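Beta-lactamase-like protein (Koribacter versatilis, PDB 6B9V) probably acts as a metal-binding diphosphatase of the PhnP family with a metallo-beta-lactamase fold, cleaving reactive FAD photoproducts. Local coordinates at residues C23-C28 with H234-H238; I195-L201 with T227-S233; L7-G13 with R37-M43; T77-H83 with Y175-F179; V158-E162 with H206-S210. Residues are numbered along the deposited sequence.

Contact 1 (C23-C28 with H234-H238); sequences CDCAVC and HDLPH. With ZN (zinc ion), chain F.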
# COMPACT_ATOMS: atom_id res chain seq x y z
N CYS A 23 1.55 7.77 16.39
CA CYS A 23 2.00 9.08 16.86
C CYS A 23 0.81 9.98 17.19
O CYS A 23 -0.13 10.10 16.40
CB CYS A 23 2.89 9.76 15.81
SG CYS A 23 3.60 11.35 16.36
N ASP A 24 0.89 10.64 18.34
CA ASP A 24 -0.19 11.53 18.77
C ASP A 24 0.22 13.00 18.79
O ASP A 24 -0.38 13.78 19.52
CB ASP A 24 -0.70 11.13 20.15
CG ASP A 24 -1.33 9.75 20.16
OD1 ASP A 24 -2.03 9.40 19.18
OD2 ASP A 24 -1.11 9.00 21.14
N CYS A 25 1.22 13.38 18.00
CA CYS A 25 1.72 14.77 18.02
C CYS A 25 0.69 15.71 17.37
O CYS A 25 -0.30 15.25 16.77
CB CYS A 25 3.07 14.88 17.28
SG CYS A 25 2.96 14.95 15.46
N ALA A 26 0.92 17.01 17.47
CA ALA A 26 -0.03 18.00 16.97
C ALA A 26 -0.36 17.79 15.50
O ALA A 26 -1.54 17.79 15.13
CB ALA A 26 0.51 19.42 17.18
N VAL A 27 0.65 17.59 14.66
CA VAL A 27 0.41 17.45 13.22
C VAL A 27 -0.31 16.13 12.90
O VAL A 27 -1.25 16.09 12.08
CB VAL A 27 1.73 17.59 12.42
CG1 VAL A 27 1.53 17.31 10.92
CG2 VAL A 27 2.31 19.00 12.61
N CYS A 28 0.10 15.04 13.56
CA CYS A 28 -0.57 13.75 13.31
C CYS A 28 -2.01 13.76 13.82
O CYS A 28 -2.83 12.95 13.37
CB CYS A 28 0.23 12.60 13.93
SG CYS A 28 1.79 12.26 13.02
N HIS A 234 5.77 14.78 9.58
CA HIS A 234 4.92 15.40 10.59
C HIS A 234 5.60 16.55 11.35
O HIS A 234 4.98 17.22 12.18
CB HIS A 234 4.37 14.33 11.58
CG HIS A 234 5.41 13.60 12.37
ND1 HIS A 234 5.15 12.93 13.55
CD2 HIS A 234 6.75 13.48 12.17
CE1 HIS A 234 6.27 12.41 14.02
NE2 HIS A 234 7.26 12.73 13.20
N ASP A 235 6.86 16.80 11.03
CA ASP A 235 7.57 17.93 11.61
C ASP A 235 7.04 19.28 11.11
O ASP A 235 7.29 20.30 11.74
CB ASP A 235 9.07 17.83 11.30
CG ASP A 235 9.92 18.64 12.26
OD1 ASP A 235 9.77 18.45 13.48
OD2 ASP A 235 10.74 19.47 11.79
N LEU A 236 6.34 19.28 9.98
CA LEU A 236 5.92 20.52 9.33
C LEU A 236 4.39 20.66 9.23
O LEU A 236 3.77 20.03 8.38
CB LEU A 236 6.53 20.62 7.93
CG LEU A 236 8.06 20.51 7.80
CD1 LEU A 236 8.51 20.46 6.34
CD2 LEU A 236 8.70 21.67 8.50
N PRO A 237 3.80 21.51 10.08
CA PRO A 237 2.35 21.80 10.03
C PRO A 237 2.01 22.52 8.74
O PRO A 237 2.74 23.44 8.37
CB PRO A 237 2.12 22.71 11.25
CG PRO A 237 3.35 22.59 12.09
CD PRO A 237 4.47 22.29 11.14
N HIS A 238 0.94 22.14 8.05
CA HIS A 238 0.75 22.66 6.69
C HIS A 238 0.51 24.17 6.66
O HIS A 238 1.30 24.94 6.08
CB HIS A 238 -0.40 21.94 5.98
CG HIS A 238 -0.57 22.36 4.55
ND1 HIS A 238 0.21 21.85 3.53
CD2 HIS A 238 -1.40 23.26 3.98
CE1 HIS A 238 -0.13 22.43 2.39
NE2 HIS A 238 -1.13 23.27 2.63
ZN ZN F . 3.39 12.82 14.58

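Contact 2 (I195-L201 with T227-S233); sequences ILFLDAL and TYFTHIS. With MN (manganese (II) ion), chain C.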
# COMPACT_ATOMS: atom_id res chain seq x y z
N ILE A 195 6.99 25.88 -12.68
CA ILE A 195 6.67 25.01 -11.55
C ILE A 195 7.89 24.18 -11.16
O ILE A 195 8.49 23.50 -12.00
CB ILE A 195 5.51 24.05 -11.88
CG1 ILE A 195 4.22 24.82 -12.14
CG2 ILE A 195 5.29 23.06 -10.73
CD1 ILE A 195 3.09 23.93 -12.54
N LEU A 196 8.24 24.21 -9.87
CA LEU A 196 9.33 23.38 -9.36
C LEU A 196 8.94 22.66 -8.07
O LEU A 196 8.43 23.28 -7.13
CB LEU A 196 10.57 24.24 -9.11
CG LEU A 196 11.76 23.57 -8.41
CD1 LEU A 196 12.33 22.44 -9.27
CD2 LEU A 196 12.83 24.61 -8.10
N PHE A 197 9.14 21.35 -8.03
CA PHE A 197 8.97 20.61 -6.77
C PHE A 197 10.34 20.29 -6.18
O PHE A 197 11.22 19.83 -6.89
CB PHE A 197 8.17 19.31 -6.98
CG PHE A 197 6.67 19.53 -7.01
CD1 PHE A 197 6.08 20.17 -8.08
CD2 PHE A 197 5.87 19.06 -5.97
CE1 PHE A 197 4.70 20.38 -8.11
CE2 PHE A 197 4.49 19.27 -5.98
CZ PHE A 197 3.91 19.93 -7.05
N LEU A 198 10.49 20.55 -4.88
CA LEU A 198 11.69 20.17 -4.13
C LEU A 198 11.32 19.38 -2.88
O LEU A 198 10.29 19.64 -2.27
CB LEU A 198 12.50 21.40 -3.69
CG LEU A 198 13.01 22.33 -4.79
CD1 LEU A 198 13.70 23.56 -4.15
CD2 LEU A 198 13.97 21.60 -5.71
N ASP A 199 12.19 18.47 -2.51
CA ASP A 199 12.18 17.79 -1.20
C ASP A 199 12.25 18.80 -0.05
O ASP A 199 13.10 19.69 -0.06
CB ASP A 199 13.39 16.83 -1.17
CG ASP A 199 13.49 16.01 0.10
OD1 ASP A 199 13.83 16.57 1.16
OD2 ASP A 199 13.26 14.79 0.03
N ALA A 200 11.35 18.71 0.93
CA ALA A 200 11.57 19.39 2.22
C ALA A 200 10.97 18.54 3.33
O ALA A 200 9.75 18.52 3.54
CB ALA A 200 10.99 20.82 2.23
N LEU A 201 11.84 17.80 4.02
CA LEU A 201 11.40 16.78 4.96
C LEU A 201 10.95 17.34 6.29
O LEU A 201 9.92 16.95 6.83
CB LEU A 201 12.51 15.76 5.18
CG LEU A 201 12.26 14.66 6.22
CD1 LEU A 201 11.22 13.66 5.66
CD2 LEU A 201 13.56 13.96 6.62
N THR A 227 7.24 27.50 -6.45
CA THR A 227 7.98 26.36 -5.95
C THR A 227 7.11 25.65 -4.89
O THR A 227 6.52 26.29 -4.03
CB THR A 227 9.34 26.77 -5.32
OG1 THR A 227 10.13 27.48 -6.29
CG2 THR A 227 10.11 25.55 -4.85
N TYR A 228 7.04 24.33 -4.98
CA TYR A 228 6.29 23.52 -4.03
C TYR A 228 7.21 22.53 -3.36
O TYR A 228 8.06 21.92 -4.01
CB TYR A 228 5.15 22.77 -4.74
CG TYR A 228 4.15 23.72 -5.33
CD1 TYR A 228 4.30 24.19 -6.63
CD2 TYR A 228 3.09 24.18 -4.58
CE1 TYR A 228 3.40 25.08 -7.16
CE2 TYR A 228 2.18 25.07 -5.11
CZ TYR A 228 2.34 25.51 -6.40
OH TYR A 228 1.45 26.40 -6.93
N PHE A 229 7.02 22.33 -2.06
CA PHE A 229 7.82 21.34 -1.34
C PHE A 229 7.04 20.05 -1.17
O PHE A 229 5.81 20.06 -0.98
CB PHE A 229 8.26 21.86 0.02
CG PHE A 229 9.23 23.03 -0.03
CD1 PHE A 229 10.01 23.26 -1.16
CD2 PHE A 229 9.34 23.89 1.05
CE1 PHE A 229 10.91 24.35 -1.19
CE2 PHE A 229 10.23 24.97 1.02
CZ PHE A 229 11.01 25.20 -0.10
N THR A 230 7.75 18.93 -1.19
CA THR A 230 7.07 17.63 -1.04
C THR A 230 7.95 16.70 -0.19
O THR A 230 9.00 17.13 0.30
CB THR A 230 6.76 17.02 -2.43
OG1 THR A 230 5.94 15.85 -2.29
CG2 THR A 230 8.06 16.67 -3.17
N HIS A 231 7.51 15.46 -0.00
CA HIS A 231 8.16 14.47 0.88
C HIS A 231 8.14 14.95 2.34
O HIS A 231 9.05 14.69 3.11
CB HIS A 231 9.60 14.18 0.42
CG HIS A 231 10.04 12.78 0.70
ND1 HIS A 231 10.26 12.31 1.98
CD2 HIS A 231 10.28 11.74 -0.13
CE1 HIS A 231 10.63 11.04 1.92
NE2 HIS A 231 10.63 10.66 0.65
N ILE A 232 7.04 15.59 2.70
CA ILE A 232 6.91 16.31 3.96
C ILE A 232 6.57 15.38 5.14
O ILE A 232 5.69 14.53 5.01
CB ILE A 232 5.81 17.38 3.84
CG1 ILE A 232 6.19 18.42 2.78
CG2 ILE A 232 5.53 18.04 5.20
CD1 ILE A 232 4.99 19.14 2.21
N SER A 233 7.25 15.57 6.27
CA SER A 233 7.03 14.76 7.48
C SER A 233 6.12 15.47 8.49
O SER A 233 5.74 16.63 8.29
CB SER A 233 8.37 14.44 8.15
OG SER A 233 8.84 15.57 8.88
MN MN C . 11.27 8.84 -0.34

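Contact 3 (L7-G13 with R37-M43); sequences LTVLGSG and RLRPSVM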
# COMPACT_ATOMS: atom_id res chain seq x y z
N LEU A 7 -0.15 18.84 -13.93
CA LEU A 7 0.50 18.03 -12.91
C LEU A 7 -0.44 17.87 -11.71
O LEU A 7 -0.98 18.85 -11.20
CB LEU A 7 1.84 18.67 -12.49
CG LEU A 7 2.67 17.84 -11.48
CD1 LEU A 7 4.15 18.13 -11.68
CD2 LEU A 7 2.27 18.15 -10.04
N THR A 8 -0.62 16.64 -11.24
CA THR A 8 -1.43 16.37 -10.05
C THR A 8 -0.58 15.69 -8.99
O THR A 8 0.12 14.71 -9.27
CB THR A 8 -2.65 15.46 -10.36
OG1 THR A 8 -3.47 16.11 -11.32
CG2 THR A 8 -3.46 15.18 -9.11
N VAL A 9 -0.64 16.23 -7.77
CA VAL A 9 0.04 15.63 -6.64
C VAL A 9 -0.79 14.46 -6.10
O VAL A 9 -1.88 14.66 -5.58
CB VAL A 9 0.29 16.66 -5.53
CG1 VAL A 9 0.98 16.02 -4.34
CG2 VAL A 9 1.12 17.85 -6.10
N LEU A 10 -0.26 13.25 -6.23
CA LEU A 10 -0.92 12.05 -5.70
C LEU A 10 -0.58 11.85 -4.22
O LEU A 10 -1.41 11.37 -3.45
CB LEU A 10 -0.51 10.82 -6.51
CG LEU A 10 -0.77 10.93 -8.02
CD1 LEU A 10 -0.28 9.67 -8.76
CD2 LEU A 10 -2.27 11.17 -8.33
N GLY A 11 0.64 12.23 -3.83
CA GLY A 11 1.01 12.20 -2.43
C GLY A 11 2.12 13.21 -2.17
O GLY A 11 2.99 13.38 -3.01
N SER A 12 2.05 13.90 -1.04
CA SER A 12 3.02 14.95 -0.71
C SER A 12 3.83 14.59 0.54
O SER A 12 4.60 15.40 1.05
CB SER A 12 2.29 16.28 -0.50
OG SER A 12 1.37 16.20 0.59
N GLY A 13 3.66 13.36 1.04
CA GLY A 13 4.22 13.01 2.34
C GLY A 13 5.54 12.25 2.29
O GLY A 13 6.02 11.86 1.23
N ARG A 37 -1.24 13.16 4.40
CA ARG A 37 -0.34 13.05 3.26
C ARG A 37 0.01 11.59 2.94
O ARG A 37 0.61 10.90 3.76
CB ARG A 37 0.95 13.83 3.54
CG ARG A 37 0.75 15.28 4.02
CD ARG A 37 2.14 15.98 4.05
NE ARG A 37 2.06 17.33 4.60
CZ ARG A 37 1.77 18.43 3.89
NH1 ARG A 37 1.50 18.35 2.60
NH2 ARG A 37 1.75 19.61 4.49
N LEU A 38 -0.35 11.13 1.74
CA LEU A 38 0.09 9.81 1.28
C LEU A 38 1.53 9.87 0.76
O LEU A 38 2.13 10.95 0.68
CB LEU A 38 -0.84 9.29 0.18
CG LEU A 38 -2.32 9.25 0.57
CD1 LEU A 38 -3.18 8.70 -0.57
CD2 LEU A 38 -2.50 8.41 1.85
N ARG A 39 2.11 8.72 0.44
CA ARG A 39 3.48 8.66 0.02
C ARG A 39 3.74 9.40 -1.32
O ARG A 39 2.83 9.60 -2.06
CB ARG A 39 4.01 7.21 0.01
CG ARG A 39 4.58 6.72 1.34
CD ARG A 39 3.64 6.83 2.50
NE ARG A 39 2.64 5.78 2.53
CZ ARG A 39 2.79 4.60 3.08
NH1 ARG A 39 3.90 4.26 3.70
NH2 ARG A 39 1.84 3.74 3.00
N PRO A 40 5.00 9.76 -1.60
CA PRO A 40 5.22 10.82 -2.60
C PRO A 40 5.22 10.41 -4.08
O PRO A 40 5.97 9.51 -4.47
CB PRO A 40 6.60 11.39 -2.19
CG PRO A 40 7.33 10.22 -1.59
CD PRO A 40 6.23 9.41 -0.86
N SER A 41 4.40 11.09 -4.88
CA SER A 41 4.18 10.73 -6.30
C SER A 41 3.38 11.82 -7.00
O SER A 41 2.53 12.45 -6.38
CB SER A 41 3.44 9.39 -6.43
OG SER A 41 3.09 9.10 -7.77
N VAL A 42 3.65 12.05 -8.29
CA VAL A 42 2.83 12.97 -9.08
C VAL A 42 2.49 12.30 -10.40
O VAL A 42 3.17 11.35 -10.81
CB VAL A 42 3.54 14.33 -9.38
CG1 VAL A 42 3.84 15.08 -8.10
CG2 VAL A 42 4.82 14.13 -10.19
N MET A 43 1.43 12.77 -11.05
CA MET A 43 1.19 12.39 -12.44
C MET A 43 1.11 13.62 -13.33
O MET A 43 0.81 14.72 -12.87
CB MET A 43 -0.09 11.56 -12.56
CG MET A 43 -1.33 12.26 -12.07
SD MET A 43 -2.79 11.27 -12.50
CE MET A 43 -4.12 12.42 -12.17

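Contact 4 (T77-H83 with Y175-F179); sequences THGHADH and YLTDF. With MN (manganese (II) ion), chain D; MN (manganese (II) ion), chain C.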
# COMPACT_ATOMS: atom_id res chain seq x y z
N THR A 77 12.02 7.75 -9.95
CA THR A 77 13.13 8.55 -9.41
C THR A 77 14.24 7.65 -8.81
O THR A 77 15.43 7.88 -9.05
CB THR A 77 12.65 9.54 -8.32
OG1 THR A 77 12.03 8.82 -7.25
CG2 THR A 77 11.66 10.55 -8.91
N HIS A 78 13.83 6.62 -8.05
CA HIS A 78 14.76 5.69 -7.42
C HIS A 78 14.00 4.53 -6.80
O HIS A 78 12.77 4.46 -6.91
CB HIS A 78 15.64 6.38 -6.34
CG HIS A 78 14.89 6.88 -5.14
ND1 HIS A 78 13.79 7.72 -5.23
CD2 HIS A 78 15.11 6.73 -3.81
CE1 HIS A 78 13.36 8.03 -4.03
NE2 HIS A 78 14.15 7.44 -3.14
N GLY A 79 14.73 3.63 -6.15
CA GLY A 79 14.18 2.33 -5.77
C GLY A 79 13.77 2.09 -4.33
O GLY A 79 13.47 0.95 -3.95
N HIS A 80 13.75 3.15 -3.52
CA HIS A 80 13.29 3.03 -2.14
C HIS A 80 11.83 2.58 -2.07
O HIS A 80 11.05 2.83 -2.98
CB HIS A 80 13.49 4.35 -1.39
CG HIS A 80 14.91 4.60 -0.99
ND1 HIS A 80 15.38 5.85 -0.62
CD2 HIS A 80 15.96 3.76 -0.90
CE1 HIS A 80 16.67 5.76 -0.33
NE2 HIS A 80 17.05 4.50 -0.49
N ALA A 81 11.49 1.89 -0.99
CA ALA A 81 10.18 1.26 -0.84
C ALA A 81 9.00 2.21 -1.01
O ALA A 81 7.97 1.84 -1.62
CB ALA A 81 10.11 0.56 0.51
N ASP A 82 9.13 3.43 -0.47
CA ASP A 82 8.03 4.39 -0.56
C ASP A 82 7.80 4.89 -1.99
O ASP A 82 6.81 5.61 -2.22
CB ASP A 82 8.24 5.58 0.42
CG ASP A 82 9.63 6.23 0.31
OD1 ASP A 82 10.66 5.53 0.24
OD2 ASP A 82 9.67 7.48 0.36
N HIS A 83 8.65 4.48 -2.93
CA HIS A 83 8.54 4.90 -4.33
C HIS A 83 8.24 3.74 -5.28
O HIS A 83 7.96 3.96 -6.45
CB HIS A 83 9.83 5.61 -4.75
CG HIS A 83 10.14 6.82 -3.92
ND1 HIS A 83 9.83 8.10 -4.32
CD2 HIS A 83 10.65 6.93 -2.66
CE1 HIS A 83 10.16 8.95 -3.36
NE2 HIS A 83 10.67 8.27 -2.36
N TYR A 175 10.40 18.09 -11.20
CA TYR A 175 10.03 17.35 -10.01
C TYR A 175 11.28 16.70 -9.44
O TYR A 175 11.88 15.81 -10.06
CB TYR A 175 8.99 16.29 -10.36
CG TYR A 175 8.53 15.47 -9.18
CD1 TYR A 175 7.63 15.99 -8.26
CD2 TYR A 175 9.00 14.17 -8.99
CE1 TYR A 175 7.19 15.22 -7.16
CE2 TYR A 175 8.58 13.41 -7.90
CZ TYR A 175 7.68 13.94 -7.00
OH TYR A 175 7.25 13.18 -5.91
N LEU A 176 11.68 17.16 -8.26
CA LEU A 176 12.89 16.66 -7.60
C LEU A 176 12.60 16.27 -6.16
O LEU A 176 12.40 17.13 -5.31
CB LEU A 176 14.00 17.72 -7.58
CG LEU A 176 14.91 17.86 -8.79
CD1 LEU A 176 14.16 18.40 -9.97
CD2 LEU A 176 16.06 18.78 -8.41
N THR A 177 12.62 14.98 -5.87
CA THR A 177 12.35 14.54 -4.50
C THR A 177 13.53 13.74 -3.98
O THR A 177 14.40 13.34 -4.77
CB THR A 177 11.05 13.71 -4.43
OG1 THR A 177 10.77 13.39 -3.06
CG2 THR A 177 11.17 12.42 -5.26
N ASP A 178 13.57 13.51 -2.66
CA ASP A 178 14.59 12.66 -2.05
C ASP A 178 16.02 13.09 -2.40
O ASP A 178 16.80 12.31 -2.95
CB ASP A 178 14.39 11.19 -2.45
CG ASP A 178 13.11 10.58 -1.87
OD1 ASP A 178 13.19 9.69 -1.00
OD2 ASP A 178 12.03 11.01 -2.29
N PHE A 179 16.36 14.33 -2.11
CA PHE A 179 17.76 14.73 -2.27
C PHE A 179 18.23 15.42 -1.02
O PHE A 179 17.43 16.07 -0.32
CB PHE A 179 17.96 15.66 -3.49
CG PHE A 179 17.30 17.00 -3.35
CD1 PHE A 179 17.94 18.05 -2.69
CD2 PHE A 179 16.04 17.22 -3.88
CE1 PHE A 179 17.32 19.29 -2.55
CE2 PHE A 179 15.41 18.46 -3.76
CZ PHE A 179 16.05 19.49 -3.08
MN MN D . 14.51 7.67 -0.94
MN MN C . 11.27 8.84 -0.34
O HOH W 1 7.99 10.49 -5.84

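Contact 5 (V158-E162 with H206-S210); sequences VIHGE and HPTHS. With MN (manganese (II) ion), chain D; PO4 (phosphate ion), chain E.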
# COMPACT_ATOMS: atom_id res chain seq x y z
N VAL A 158 20.35 14.11 -8.94
CA VAL A 158 20.46 14.70 -7.61
C VAL A 158 21.10 13.68 -6.66
O VAL A 158 21.17 12.48 -6.98
CB VAL A 158 19.08 15.17 -7.06
CG1 VAL A 158 18.48 16.26 -7.97
CG2 VAL A 158 18.08 14.01 -6.91
N ILE A 159 21.59 14.15 -5.52
CA ILE A 159 22.28 13.30 -4.57
C ILE A 159 21.41 13.04 -3.33
O ILE A 159 21.00 13.97 -2.65
CB ILE A 159 23.63 13.91 -4.15
CG1 ILE A 159 24.50 14.11 -5.39
CG2 ILE A 159 24.34 13.02 -3.13
CD1 ILE A 159 24.80 12.82 -6.14
N HIS A 160 21.14 11.76 -3.08
CA HIS A 160 20.24 11.27 -2.03
C HIS A 160 21.17 10.62 -1.02
O HIS A 160 21.46 9.42 -1.10
CB HIS A 160 19.23 10.28 -2.64
CG HIS A 160 18.12 9.83 -1.72
ND1 HIS A 160 17.78 10.50 -0.57
CD2 HIS A 160 17.25 8.80 -1.84
CE1 HIS A 160 16.75 9.88 0.00
NE2 HIS A 160 16.41 8.85 -0.74
N GLY A 161 21.72 11.46 -0.13
CA GLY A 161 22.76 11.05 0.81
C GLY A 161 24.12 10.99 0.15
O GLY A 161 24.84 11.98 0.06
N GLU A 162 24.51 9.80 -0.30
CA GLU A 162 25.64 9.68 -1.21
C GLU A 162 25.27 8.88 -2.47
O GLU A 162 26.14 8.56 -3.27
CB GLU A 162 26.83 9.03 -0.50
CG GLU A 162 26.56 7.65 0.04
CD GLU A 162 27.70 7.14 0.92
OE1 GLU A 162 28.76 7.81 0.96
OE2 GLU A 162 27.53 6.08 1.56
N HIS A 206 18.93 16.32 7.86
CA HIS A 206 18.75 14.87 7.74
C HIS A 206 19.81 14.35 6.76
O HIS A 206 20.13 15.03 5.79
CB HIS A 206 17.32 14.53 7.25
CG HIS A 206 17.04 13.06 7.20
ND1 HIS A 206 17.37 12.26 6.12
CD2 HIS A 206 16.45 12.23 8.10
CE1 HIS A 206 17.01 11.02 6.36
NE2 HIS A 206 16.45 10.97 7.56
N PRO A 207 20.38 13.17 7.02
CA PRO A 207 21.45 12.68 6.14
C PRO A 207 21.07 12.54 4.64
O PRO A 207 21.96 12.65 3.81
CB PRO A 207 21.78 11.30 6.73
CG PRO A 207 21.43 11.44 8.19
CD PRO A 207 20.18 12.28 8.19
N THR A 208 19.81 12.28 4.31
CA THR A 208 19.49 11.99 2.90
C THR A 208 18.41 12.88 2.32
O THR A 208 18.04 12.71 1.15
CB THR A 208 19.07 10.50 2.70
OG1 THR A 208 17.90 10.23 3.47
CG2 THR A 208 20.20 9.56 3.14
N HIS A 209 17.90 13.83 3.11
CA HIS A 209 16.83 14.71 2.63
C HIS A 209 17.25 16.17 2.84
O HIS A 209 18.33 16.44 3.35
CB HIS A 209 15.50 14.39 3.34
CG HIS A 209 14.88 13.10 2.90
ND1 HIS A 209 14.02 13.01 1.82
CD2 HIS A 209 15.00 11.83 3.37
CE1 HIS A 209 13.64 11.76 1.65
NE2 HIS A 209 14.22 11.02 2.58
N SER A 210 16.41 17.11 2.41
CA SER A 210 16.70 18.53 2.54
C SER A 210 15.79 19.15 3.59
O SER A 210 14.63 18.73 3.71
CB SER A 210 16.53 19.25 1.19
OG SER A 210 16.88 20.61 1.29
MN MN D . 14.51 7.67 -0.94
P PO4 E . 13.27 7.69 1.67
O1 PO4 E . 12.73 7.38 0.27
O2 PO4 E . 12.45 8.76 2.33
O3 PO4 E . 14.70 8.17 1.58
O4 PO4 E . 13.20 6.44 2.54

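Contact 1 (C23-C28 with H234-H238)
His234 and Val27 give up the most surface here, and they stand for the two halves of the contact, one through the metal and one through the packing of Val27. The ring of His234 directs ND1 at the zinc ion, 2.0 Å from ZN, while Cys23 SG, Cys25 SG and Cys28 SG each lie 2.3 Å from ZN. The result is a four-ligand site of three cysteines and one histidine, which joins two distant pieces of the chain through one metal. Within the 23-28 loop the thiolate sulfurs also accept backbone hydrogen bonds, Cys25 N to Cys23 SG at 3.5 Å and Cys28 N to Cys25 SG at 3.4 Å, an arrangement that wraps the loop round the metal. Val27 extends the contact beyond the zinc: its CG2 lies 3.2 Å from His234 O and 3.8 Å from CG of Pro237, the next largest contributor, which is the N-cap residue of helix 238-244. The zinc site thus fastens the long loop between strands 2-9 and 41-46 to the connection running from strand 226-230 into helix 238-244.

Contact 2 (I195-L201 with T227-S233)
Strands 195-199 and 226-230 are the parallel neighbours of a beta-alpha-beta unit, with helix 212-222 as the crossover, inside one of the two mixed sheets of the metallo-beta-lactamase fold. Backbone hydrogen bonds set the register: Tyr228 N to Leu196 O (2.8 Å), Leu198 N to Tyr228 O (2.9 Å), Thr230 N to Leu198 O (2.8 Å) and Ala200 N to Thr230 O (2.9 Å). CA-H...O contacts accompany them, the shortest from Phe229 CA to Leu198 O at 3.1 Å. Among the apolar contacts, Phe197 and Tyr228 share one face of the sheet; their near-parallel rings are slid apart, and Tyr228 CB sits over the Phe197 ring in a CH-pi contact. Leu198 and Phe229 occupy the other face, toward helix 212-222, and Ala200 CB meets Phe229 CG at 3.6 Å. At the end of strand 195-199 Asp199 hydrogen-bonds His209; just past the other strand, His231 NE2 lies 2.2 Å from MN. Leu201 O closes the pairing by accepting from both Ser233 OG (2.7 Å) and Ser233 N (3.1 Å).

Contact 3 (L7-G13 with R37-M43)
Leu10 lies over strand 41-43, its CD2 4.0 Å from Met43 CG and its CD1 3.6 Å from Ser41 OG, which hydrogen-bonds Ile53 O. Beneath it the antiparallel ladder carries a classic beta bulge: Leu10 N and Gly11 N both donate to Ser41 O, at 2.9 and 3.2 Å, so the register slips by one residue. Before the bulge, Thr8 and Met43 form a hydrogen-bonded pair (Thr8 N to Met43 O and Met43 N to Thr8 O, both 2.9 Å), and Leu7 CD2 packs against Val42 CG1 at 4.0 Å. Beyond it Ser41 N returns a bond to Gly11 O at 3.3 Å. Gly11 passes so close to Arg39 O, 3.2 Å from its CA, that a CB there would clash, and Gly13 is hemmed in likewise by Arg37 CB. Gly13 N donates to Leu38 O (2.9 Å), and Arg37 NH1 reaches Ser12 OG (2.9 Å), which also bonds Asp254. Strands 2-9 and 41-46 are sheet neighbours, flanked by 257-263 and 49-53 respectively; helix 59-66 covers Leu10 and Leu38, while Pro40 packs on helix 81-84 and Arg39 makes salt bridges to Asp58 and to Asp89 of the second subunit.

Contact 4 (T77-H83 with Y175-F179)
Tyr175, on strand 173-176, opens the contact with the edge of its ring: CE2 lies 4.3 Å from Thr77 CG2. Its hydroxyl donates to a water, with OH 2.8 Å from the water oxygen, and His83 ND1 reaches the same water through a weak bond of 3.4 Å; the stronger partner of His83 is Asp54. Thr177 then brings its CG2 to 4.1 Å from both Thr77 CG2 and His83 CE1, packing close beside the metals, and its OG1 appears to donate to Asp178 OD2. Asp178 is the pivot. It has a left-handed backbone conformation (phi 55°, psi 57°), and its CA-to-CB bond points toward the 77-83 segment. Asp178 OD1 bridges both manganese ions, 2.4 Å from MN of chain D and 2.2 Å from MN of chain C. His78 NE2 (2.2 Å) and His80 ND1 (2.0 Å) join it on MN of chain D, while Asp82 OD2 and His83 NE2 (both 2.2 Å) join it on MN of chain C. His160 and His231 complete the protein ligands. His78 ND1 donates to Thr77 OG1 (2.9 Å), which also hydrogen-bonds Asp54. This is the HxHxDH motif with a bridging aspartate, the signature dinuclear site of metallo-beta-lactamase-fold hydrolases.

Contact 5 (V158-E162 with H206-S210)
Strand 151-160 ends in this contact: Val158 pairs with Ile165 of strand 163-170, and Ile159 bonds Ser180 and Ser181. His160, the last strand residue, is the first to meet the 206-210 loop. Its ND1 donates to Thr208 O at 2.8 Å, which fixes the ring so that NE2, on the far side, binds the manganese ion of chain D at 2.2 Å. The edge of this ring also faces the flat of the His209 ring in a T-shaped pair, centroids 5.2 Å apart and planes at 74°. Both histidines line the dinuclear pocket of the metallo-beta-lactamase fold: His78, His80 and Asp178 share the manganese with His160, and Asp199 OD2 hydrogen-bonds His209 ND1. A phosphate ion, probably from the crystallisation liquor, occupies the pocket, with O1 2.2 Å and O3 2.6 Å from MN of chain D and O2 accepting from His209 NE2 at 2.9 Å. Gly161 follows with phi of 79°, where its CA comes within 3.5 Å of Pro207 O in a CA-H...O contact and 3.8 Å of Thr208 CG2; a CB on Gly161 would strike that methyl.

How the contacts relate
From the N terminus, contact 3 closes first, a loop whose 23 intervening residues include the cysteines of contact 1. Contact 1 opens within that loop and closes only at 234-238, so the two cross, while contacts 2, 4 and 5 are all nested inside its span. Contact 4 opens next and crosses contact 5, which in turn crosses contact 2; contacts 3, 4 and 2 follow in series. Contact 3 belongs to one sheet; contact 4 joins the loop after strand 73-75 of that sheet to strand 173-176 of the other, which contacts 2 and 5 also reach. Ser12 bonding Ile232 joins contacts 3 and 2, and Arg37 with His238 links contacts 3 and 1. The manganese ions gather ligands from contacts 2, 4 and 5.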